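Local coordinates for ABC transporter, substrate binding protein (Polyamine) (Agrobacterium tumefaciens, PDB 4EUO) that binds gamma-aminobutyrate in the periplasm as the substrate-binding protein of an ABC transporter, probably handing the compound on for uptake, at residues 247-250 and 251-254; 307-310 and 311-314; 181-184 and 185-188. All coordinates share one frame; numbering follows the deposited sequence.

Contact 1 of 3, residues 247-250 and 251-254; sequences ATSA and QAQA
Gln253 folds its side chain back over the turn before its own helix and lays its amide against the end of the preceding one. Its NE2 donates to Ala247 O at 3.0 Å, with the acceptor close to the plane of the amide and the N-H...O angle a fairly straight 162°. The donor is tilted 31° from the carbonyl plane of Ala247. Gln253 CG, anti to the carbonyl carbon (chi1 -80°), lies 3.4 Å from Ser249 O, and a bend at chi2 brings the amide to Ala247 O. The backbone of the same residue bonds too: Gln253 N donates to Ser249 O at 2.9 Å, and one residue on, Ala254 N repeats the pattern to Ala250 O.

These are the first rungs of helix 250-260, which follows helix 237-247 after a two-residue break, a tight corner between two successive helices of the solute-binding fold. Ser249 stands at the N-cap position, but its side chain makes no capping bond; a water links the two, donating to Ser249 OG at 2.5 Å and accepting from Ala252 N at 3.0 Å. The hydroxyl also bonds to Leu246 O, and Ser249 OG lies 3.6 Å from Ala252 CB. Alanine methyls pack closely here, Ala247 on Trp20 and Ala252 on Lys23 of helix 10-28.

Outside the corner, Val265 N donates to Gln253 OE1 and Ser98 O accepts a second bond from NE2, which fixes the rotation of this buried amide. A glutamine, offering donor and acceptor together, can join three pieces of backbone here. Trp20 lies against Gln253 as well.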
ATOM      1  N   ALA A 247     -15.093  -9.052   0.468  1.00 12.65           N
ATOM      2  CA  ALA A 247     -14.163  -8.060  -0.092  1.00 11.88           C
ATOM      3  C   ALA A 247     -13.162  -8.653  -1.085  1.00 11.60           C
ATOM      4  O   ALA A 247     -12.680  -7.943  -1.986  1.00 12.10           O
ATOM      5  CB  ALA A 247     -13.408  -7.401   1.051  1.00 12.36           C
ATOM      6  N   THR A 248     -12.832  -9.927  -0.886  1.00 11.19           N
ATOM      7  CA  THR A 248     -11.863 -10.619  -1.734  1.00 11.26           C
ATOM      8  C   THR A 248     -12.502 -11.457  -2.836  1.00 14.84           C
ATOM      9  O   THR A 248     -11.772 -12.106  -3.603  1.00 13.81           O
ATOM     10  CB  THR A 248     -10.861 -11.426  -0.934  1.00 13.54           C
ATOM     11  OG1 THR A 248     -11.542 -12.481  -0.245  1.00 13.20           O
ATOM     12  CG2 THR A 248     -10.071 -10.575   0.054  1.00 12.41           C
ATOM     13  N   SER A 249     -13.850 -11.396  -2.951  1.00 12.68           N
ATOM     14  CA  SER A 249     -14.537 -12.111  -4.031  1.00 12.78           C
ATOM     15  C   SER A 249     -14.327 -11.362  -5.369  1.00 15.52           C
ATOM     16  O   SER A 249     -13.913 -10.201  -5.412  1.00 13.73           O
ATOM     17  CB  SER A 249     -16.008 -12.319  -3.694  1.00 16.25           C
ATOM     18  OG  SER A 249     -16.705 -11.096  -3.590  1.00 18.18           O
ATOM     19  N   ALA A 250     -14.597 -12.046  -6.491  1.00 15.17           N
ATOM     20  CA  ALA A 250     -14.247 -11.554  -7.805  1.00 14.80           C
ATOM     21  C   ALA A 250     -14.824 -10.230  -8.188  1.00 16.66           C
ATOM     22  O   ALA A 250     -14.075  -9.347  -8.606  1.00 14.24           O
ATOM     23  CB  ALA A 250     -14.572 -12.600  -8.872  1.00 16.88           C
ATOM     24  N   GLN A 251     -16.154 -10.085  -8.074  1.00 14.99           N
ATOM     25  CA  GLN A 251     -16.770  -8.823  -8.464  1.00 14.94           C
ATOM     26  C   GLN A 251     -16.348  -7.675  -7.547  1.00 16.78           C
ATOM     27  O   GLN A 251     -16.060  -6.591  -8.041  1.00 15.11           O
ATOM     28  CB  GLN A 251     -18.315  -8.931  -8.541  1.00 17.01           C
ATOM     29  CG  GLN A 251     -18.974  -7.755  -9.263  1.00 18.86           C
ATOM     30  CD  GLN A 251     -18.609  -7.626 -10.721  1.00 29.55           C
ATOM     31  OE1 GLN A 251     -18.883  -8.510 -11.547  1.00 24.01           O
ATOM     32  NE2 GLN A 251     -18.026  -6.498 -11.077  1.00 19.15           N
ATOM     33  N   ALA A 252     -16.327  -7.919  -6.225  1.00 13.30           N
ATOM     34  CA  ALA A 252     -15.911  -6.930  -5.229  1.00 12.83           C
ATOM     35  C   ALA A 252     -14.472  -6.465  -5.516  1.00 13.84           C
ATOM     36  O   ALA A 252     -14.210  -5.262  -5.452  1.00 13.23           O
ATOM     37  CB  ALA A 252     -16.012  -7.523  -3.838  1.00 13.45           C
ATOM     38  N   GLN A 253     -13.581  -7.394  -5.899  1.00 12.83           N
ATOM     39  CA  GLN A 253     -12.198  -7.020  -6.204  1.00 11.68           C
ATOM     40  C   GLN A 253     -12.112  -6.238  -7.526  1.00 13.62           C
ATOM     41  O   GLN A 253     -11.349  -5.260  -7.658  1.00 11.98           O
ATOM     42  CB  GLN A 253     -11.324  -8.255  -6.251  1.00 12.57           C
ATOM     43  CG  GLN A 253     -10.920  -8.734  -4.867  1.00 11.49           C
ATOM     44  CD  GLN A 253      -9.816  -7.855  -4.310  1.00 11.74           C
ATOM     45  OE1 GLN A 253      -8.838  -7.593  -5.008  1.00 11.28           O
ATOM     46  NE2 GLN A 253      -9.948  -7.386  -3.053  1.00 10.72           N
ATOM     47  N   ALA A 254     -12.890  -6.672  -8.545  1.00 12.97           N
ATOM     48  CA  ALA A 254     -12.893  -5.939  -9.804  1.00 12.90           C
ATOM     49  C   ALA A 254     -13.418  -4.520  -9.554  1.00 14.15           C
ATOM     50  O   ALA A 254     -12.885  -3.575 -10.107  1.00 13.28           O
ATOM     51  CB  ALA A 254     -13.799  -6.661 -10.817  1.00 14.24           C
TER
HETATM   52  O   HOH W   1     -18.117 -10.105  -5.353  1.00 26.96           O

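Contact 2 of 3, residues 307-310 and 311-314; sequences RWYA and WQAK. With SO4 (sulfate ion), chain F.
The last two turns of the C-terminal helix 301-313 carry a row of large side chains, with Trp311 and Gln312 both set over one face of Trp308. CZ3 of Trp311 comes 4.0 Å from Trp308 CZ3. The six-membered rings form an oblique pair, centroids 5.4 Å apart and planes at 42°, with Trp311 CE3 above the Trp308 face but offset toward its rim. The i, i+3 spacing puts both indoles on one side of the helix, and CG anti to the backbone N in each (chi1 171° in Trp308) starts them off in the same sense from their backbones.

Gln312 passes over the same face of Trp308 with its extended chain. Its NE2 lies 3.4 Å from Trp308 NE1; both are donors and cannot bond each other, and their nearness comes from sharing Lys136 O as acceptor. The amide oxygen Gln312 OE1 instead lies at the edge of the Tyr309 ring, 3.3 Å from Tyr309 CD1. Tyr309 OH accepts from Ser138 N. Glutamine suits this place: its CG lies over the Trp308 ring while its amide serves the neighbouring loop.

Arg307 extends from the helix to a sulfate ion, probably from the crystallisation liquor. NH1 donates to sulfate O1 at 2.6 Å, almost straight at 177°, and NH2 donates to O4 at 3.0 Å; NH2 also makes a salt bridge with Asp163. Trp311 stacks on Phe166 and bonds Asp170 through NE1. The result is an amphipathic terminal helix, its tryptophans buried against helix 162-170 and helix 142-149 of the solute-binding fold.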
ATOM      1  N   ARG A 307      16.416   0.722  12.537  1.00 13.89           N
ATOM      2  CA  ARG A 307      17.446   1.373  11.730  1.00 14.08           C
ATOM      3  C   ARG A 307      16.910   2.553  10.932  1.00 15.44           C
ATOM      4  O   ARG A 307      17.581   3.580  10.800  1.00 14.44           O
ATOM      5  CB  ARG A 307      18.148   0.327  10.843  1.00 14.62           C
ATOM      6  CG  ARG A 307      18.892  -0.643  11.779  1.00 21.62           C
ATOM      7  CD  ARG A 307      19.829  -1.592  11.110  1.00 28.86           C
ATOM      8  NE  ARG A 307      20.875  -0.899  10.360  1.00 26.09           N
ATOM      9  CZ  ARG A 307      21.709  -1.520   9.540  1.00 19.99           C
ATOM     10  NH1 ARG A 307      21.619  -2.833   9.363  1.00 24.41           N
ATOM     11  NH2 ARG A 307      22.594  -0.828   8.841  1.00 20.83           N
ATOM     12  N   TRP A 308      15.699   2.381  10.360  1.00 12.31           N
ATOM     13  CA  TRP A 308      15.065   3.427   9.583  1.00 12.30           C
ATOM     14  C   TRP A 308      14.802   4.684  10.429  1.00 12.64           C
ATOM     15  O   TRP A 308      15.194   5.767  10.033  1.00 12.06           O
ATOM     16  CB  TRP A 308      13.763   2.876   8.976  1.00 10.90           C
ATOM     17  CG  TRP A 308      12.902   3.914   8.323  1.00  9.41           C
ATOM     18  CD1 TRP A 308      11.803   4.526   8.851  1.00 11.15           C
ATOM     19  CD2 TRP A 308      13.129   4.524   7.044  1.00  9.74           C
ATOM     20  NE1 TRP A 308      11.279   5.433   7.943  1.00 10.95           N
ATOM     21  CE2 TRP A 308      12.085   5.453   6.831  1.00 11.72           C
ATOM     22  CE3 TRP A 308      14.080   4.316   6.020  1.00 11.20           C
ATOM     23  CZ2 TRP A 308      11.983   6.205   5.665  1.00 11.11           C
ATOM     24  CZ3 TRP A 308      13.986   5.067   4.863  1.00 11.66           C
ATOM     25  CH2 TRP A 308      12.933   5.984   4.680  1.00 11.24           C
ATOM     26  N   TYR A 309      14.171   4.518  11.594  1.00 11.58           N
ATOM     27  CA  TYR A 309      13.872   5.678  12.442  1.00 12.66           C
ATOM     28  C   TYR A 309      15.129   6.295  13.021  1.00 15.84           C
ATOM     29  O   TYR A 309      15.216   7.521  13.094  1.00 15.14           O
ATOM     30  CB  TYR A 309      12.823   5.334  13.506  1.00 13.54           C
ATOM     31  CG  TYR A 309      11.488   4.978  12.889  1.00 12.16           C
ATOM     32  CD1 TYR A 309      10.820   5.874  12.053  1.00 13.18           C
ATOM     33  CD2 TYR A 309      10.925   3.727  13.082  1.00 13.26           C
ATOM     34  CE1 TYR A 309       9.611   5.530  11.458  1.00 13.69           C
ATOM     35  CE2 TYR A 309       9.722   3.370  12.486  1.00 12.22           C
ATOM     36  CZ  TYR A 309       9.079   4.273  11.654  1.00 11.31           C
ATOM     37  OH  TYR A 309       7.918   3.894  11.036  1.00 12.78           O
ATOM     38  N   ALA A 310      16.134   5.475  13.359  1.00 14.98           N
ATOM     39  CA  ALA A 310      17.409   6.019  13.852  1.00 15.58           C
ATOM     40  C   ALA A 310      18.097   6.818  12.755  1.00 17.14           C
ATOM     41  O   ALA A 310      18.574   7.928  13.000  1.00 16.23           O
ATOM     42  CB  ALA A 310      18.309   4.899  14.330  1.00 16.34           C
ATOM     43  N   TRP A 311      18.051   6.332  11.499  1.00 14.12           N
ATOM     44  CA  TRP A 311      18.665   7.064  10.414  1.00 13.43           C
ATOM     45  C   TRP A 311      17.931   8.394  10.176  1.00 15.55           C
ATOM     46  O   TRP A 311      18.562   9.432   9.948  1.00 14.83           O
ATOM     47  CB  TRP A 311      18.713   6.205   9.128  1.00 12.32           C
ATOM     48  CG  TRP A 311      19.003   7.049   7.932  1.00 13.12           C
ATOM     49  CD1 TRP A 311      20.218   7.550   7.572  1.00 15.24           C
ATOM     50  CD2 TRP A 311      18.041   7.655   7.044  1.00 12.84           C
ATOM     51  NE1 TRP A 311      20.081   8.403   6.503  1.00 14.77           N
ATOM     52  CE2 TRP A 311      18.753   8.494   6.164  1.00 15.07           C
ATOM     53  CE3 TRP A 311      16.641   7.584   6.923  1.00 13.88           C
ATOM     54  CZ2 TRP A 311      18.128   9.252   5.178  1.00 15.11           C
ATOM     55  CZ3 TRP A 311      16.017   8.331   5.936  1.00 14.92           C
ATOM     56  CH2 TRP A 311      16.757   9.168   5.085  1.00 15.28           C
ATOM     57  N   GLN A 312      16.590   8.382  10.224  1.00 13.38           N
ATOM     58  CA  GLN A 312      15.835   9.612  10.024  1.00 13.02           C
ATOM     59  C   GLN A 312      16.253  10.687  11.038  1.00 16.26           C
ATOM     60  O   GLN A 312      16.356  11.868  10.682  1.00 15.82           O
ATOM     61  CB  GLN A 312      14.329   9.346  10.145  1.00 13.00           C
ATOM     62  CG  GLN A 312      13.747   8.778   8.843  1.00 13.90           C
ATOM     63  CD  GLN A 312      12.259   8.639   8.941  1.00 13.21           C
ATOM     64  OE1 GLN A 312      11.727   8.287   9.985  1.00 13.31           O
ATOM     65  NE2 GLN A 312      11.546   8.861   7.839  1.00 11.42           N
ATOM     66  N   ALA A 313      16.555  10.257  12.278  1.00 15.87           N
ATOM     67  CA  ALA A 313      16.931  11.192  13.360  1.00 17.20           C
ATOM     68  C   ALA A 313      18.414  11.572  13.373  1.00 22.46           C
ATOM     69  O   ALA A 313      18.788  12.526  14.058  1.00 22.72           O
ATOM     70  CB  ALA A 313      16.503  10.625  14.695  1.00 19.25           C
ATOM     71  N   LYS A 314      19.244  10.884  12.593  1.00 20.47           N
ATOM     72  CA  LYS A 314      20.689  11.143  12.503  1.00 30.99           C
ATOM     73  C   LYS A 314      20.983  12.517  11.893  1.00 31.16           C
ATOM     74  O   LYS A 314      20.319  12.934  10.949  1.00 27.66           O
ATOM     75  CB  LYS A 314      21.381  10.015  11.706  1.00 34.21           C
ATOM     76  CG  LYS A 314      22.887  10.183  11.475  1.00 51.08           C
ATOM     77  CD  LYS A 314      23.550   8.914  10.910  1.00 61.95           C
ATOM     78  CE  LYS A 314      23.157   8.559   9.488  1.00 74.36           C
ATOM     79  NZ  LYS A 314      23.752   9.481   8.483  1.00 83.65           N
TER
HETATM   80  S   SO4 F 405      23.648  -3.676   6.473  1.00 19.48           S
HETATM   81  O1  SO4 F 405      23.306  -4.083   7.815  1.00 25.22           O
HETATM   82  O2  SO4 F 405      24.873  -4.398   6.040  1.00 24.66           O
HETATM   83  O3  SO4 F 405      22.557  -3.988   5.545  1.00 22.15           O
HETATM   84  O4  SO4 F 405      23.859  -2.242   6.520  1.00 18.42           O

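Contact 3 of 3, residues 181-184 and 185-188; sequences GGAQ and SQQL
Gln184 and Ser185, with Ala183 beside them, carry most of the contact in the opening turns of helix 182-190. Gln184 has Leu188 as its neighbour one turn on, and the two chains lie side by side and run the same way: Gln184 CG meets the methyl Leu188 CD1 at 3.9 Å, so that the aliphatic part of the glutamine lies along the leucine. With its CG anti to the backbone N (chi1 179°), Gln184 extends its amide outward from the helix, where OE1 accepts from Ser180 N. A glutamine fits because its methylenes pack like a hydrocarbon chain while its end still bonds to backbone.

Ser185 uses its hydroxyl on the helix itself. OG donates to Gly182 O at 2.7 Å, approaching 15° from the carbonyl plane. A chi1 of 74° turns the hydroxyl back along the helix toward this oxygen. Gly182 O also accepts the ordinary helical bond from Gln186 N at 3.0 Å, and so is held by two donors. For a buried serine, such a bond gives the hydroxyl's proton an acceptor within its own helix.

Ala183 takes part mainly through its backbone: its O accepts from Gln187 N at 2.8 Å, and Gln186 OE1 comes within 3.3 Å of Ala183 CA. The backbone ladder opens at Gly181, the N-cap residue, whose O receives Ser185 N at 3.1 Å. Gln186 NE2 donates to Thr11 OG1 and to the backbone O of Arg203, a residue of the ligand pocket, so this helix start lies beside the pocket. Leu188 packs on Ile177 and Ser185 on Trp179, both of strand 176-179, while Gln186 lies against Ala206 and Leu207 of helix 201-209.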
ATOM      1  N   GLY A 181       0.777   9.742   4.989  1.00  8.88           N
ATOM      2  CA  GLY A 181      -0.367   8.984   4.513  1.00 10.25           C
ATOM      3  C   GLY A 181      -0.728   9.416   3.124  1.00  9.46           C
ATOM      4  O   GLY A 181      -0.129  10.335   2.558  1.00  9.87           O
ATOM      5  N   GLY A 182      -1.740   8.763   2.579  1.00  9.88           N
ATOM      6  CA  GLY A 182      -2.098   8.961   1.184  1.00 10.43           C
ATOM      7  C   GLY A 182      -2.520  10.364   0.822  1.00 10.69           C
ATOM      8  O   GLY A 182      -2.032  10.930  -0.150  1.00  9.87           O
ATOM      9  N   ALA A 183      -3.408  10.950   1.639  1.00 10.69           N
ATOM     10  CA  ALA A 183      -3.881  12.303   1.336  1.00  9.18           C
ATOM     11  C   ALA A 183      -2.752  13.329   1.407  1.00 10.08           C
ATOM     12  O   ALA A 183      -2.696  14.235   0.572  1.00 10.56           O
ATOM     13  CB  ALA A 183      -5.017  12.688   2.264  1.00 11.14           C
ATOM     14  N   GLN A 184      -1.811  13.153   2.354  1.00  9.37           N
ATOM     15  CA  GLN A 184      -0.666  14.058   2.406  1.00 10.12           C
ATOM     16  C   GLN A 184       0.202  13.905   1.170  1.00 11.44           C
ATOM     17  O   GLN A 184       0.689  14.926   0.652  1.00 11.23           O
ATOM     18  CB  GLN A 184       0.159  13.846   3.661  1.00 11.15           C
ATOM     19  CG  GLN A 184       1.362  14.777   3.705  1.00 13.70           C
ATOM     20  CD  GLN A 184       1.966  14.826   5.055  1.00 13.82           C
ATOM     21  OE1 GLN A 184       2.172  13.819   5.719  1.00 12.58           O
ATOM     22  NE2 GLN A 184       2.372  16.028   5.454  1.00 20.27           N
ATOM     23  N   SER A 185       0.386  12.655   0.641  1.00  9.82           N
ATOM     24  CA  SER A 185       1.158  12.545  -0.590  1.00  9.48           C
ATOM     25  C   SER A 185       0.484  13.272  -1.729  1.00 10.45           C
ATOM     26  O   SER A 185       1.158  13.925  -2.540  1.00 10.84           O
ATOM     27  CB  SER A 185       1.417  11.091  -0.961  1.00 10.75           C
ATOM     28  OG  SER A 185       0.268  10.432  -1.479  1.00  9.58           O
ATOM     29  N   GLN A 186      -0.857  13.194  -1.767  1.00  9.88           N
ATOM     30  CA  GLN A 186      -1.607  13.879  -2.808  1.00  9.64           C
ATOM     31  C   GLN A 186      -1.496  15.399  -2.670  1.00 11.58           C
ATOM     32  O   GLN A 186      -1.294  16.090  -3.667  1.00 11.09           O
ATOM     33  CB  GLN A 186      -3.066  13.435  -2.737  1.00 10.25           C
ATOM     34  CG  GLN A 186      -3.240  11.963  -3.185  1.00  9.27           C
ATOM     35  CD  GLN A 186      -4.591  11.453  -2.836  1.00  9.29           C
ATOM     36  OE1 GLN A 186      -5.026  11.456  -1.649  1.00  9.79           O
ATOM     37  NE2 GLN A 186      -5.290  10.897  -3.826  1.00  9.55           N
ATOM     38  N   GLN A 187      -1.570  15.906  -1.430  1.00 10.54           N
ATOM     39  CA  GLN A 187      -1.424  17.360  -1.204  1.00 10.52           C
ATOM     40  C   GLN A 187      -0.041  17.822  -1.636  1.00 12.63           C
ATOM     41  O   GLN A 187       0.061  18.861  -2.286  1.00 13.28           O
ATOM     42  CB  GLN A 187      -1.622  17.634   0.296  1.00 11.64           C
ATOM     43  CG  GLN A 187      -1.467  19.119   0.717  1.00 15.85           C
ATOM     44  CD  GLN A 187      -0.002  19.416   1.101  1.00 32.94           C
ATOM     45  OE1 GLN A 187       0.649  20.296   0.529  1.00 33.68           O
ATOM     46  NE2 GLN A 187       0.587  18.660   2.034  1.00 26.09           N
ATOM     47  N   LEU A 188       1.014  17.106  -1.242  1.00 11.31           N
ATOM     48  CA  LEU A 188       2.361  17.515  -1.571  1.00 10.85           C
ATOM     49  C   LEU A 188       2.597  17.590  -3.064  1.00 12.49           C
ATOM     50  O   LEU A 188       3.181  18.581  -3.537  1.00 12.72           O
ATOM     51  CB  LEU A 188       3.381  16.598  -0.898  1.00 10.59           C
ATOM     52  CG  LEU A 188       3.486  16.772   0.605  1.00 12.12           C
ATOM     53  CD1 LEU A 188       4.299  15.657   1.229  1.00 11.82           C
ATOM     54  CD2 LEU A 188       4.069  18.144   0.978  1.00 13.23           C
TER

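In the fold
The three contacts are separate points on one chain, and none touches another. Contact 3 is nearest the ligand: Gly182 comes about 5 Å from the bound gamma-aminobutyrate, whereas the side chains of Gln253 of contact 1 and Tyr309 of contact 2 each approach it only to about 13 Å. Contacts 1 and 2 lie on opposite sides of the chain's centre, their own centres about 39 Å apart. The centre of contact 3 is about 26 Å from that of contact 1 and 22 Å from that of contact 2. Between contacts 2 and 3 the nearest atoms are about 11 Å apart, and side chains from both of their helices touch strand 176-179.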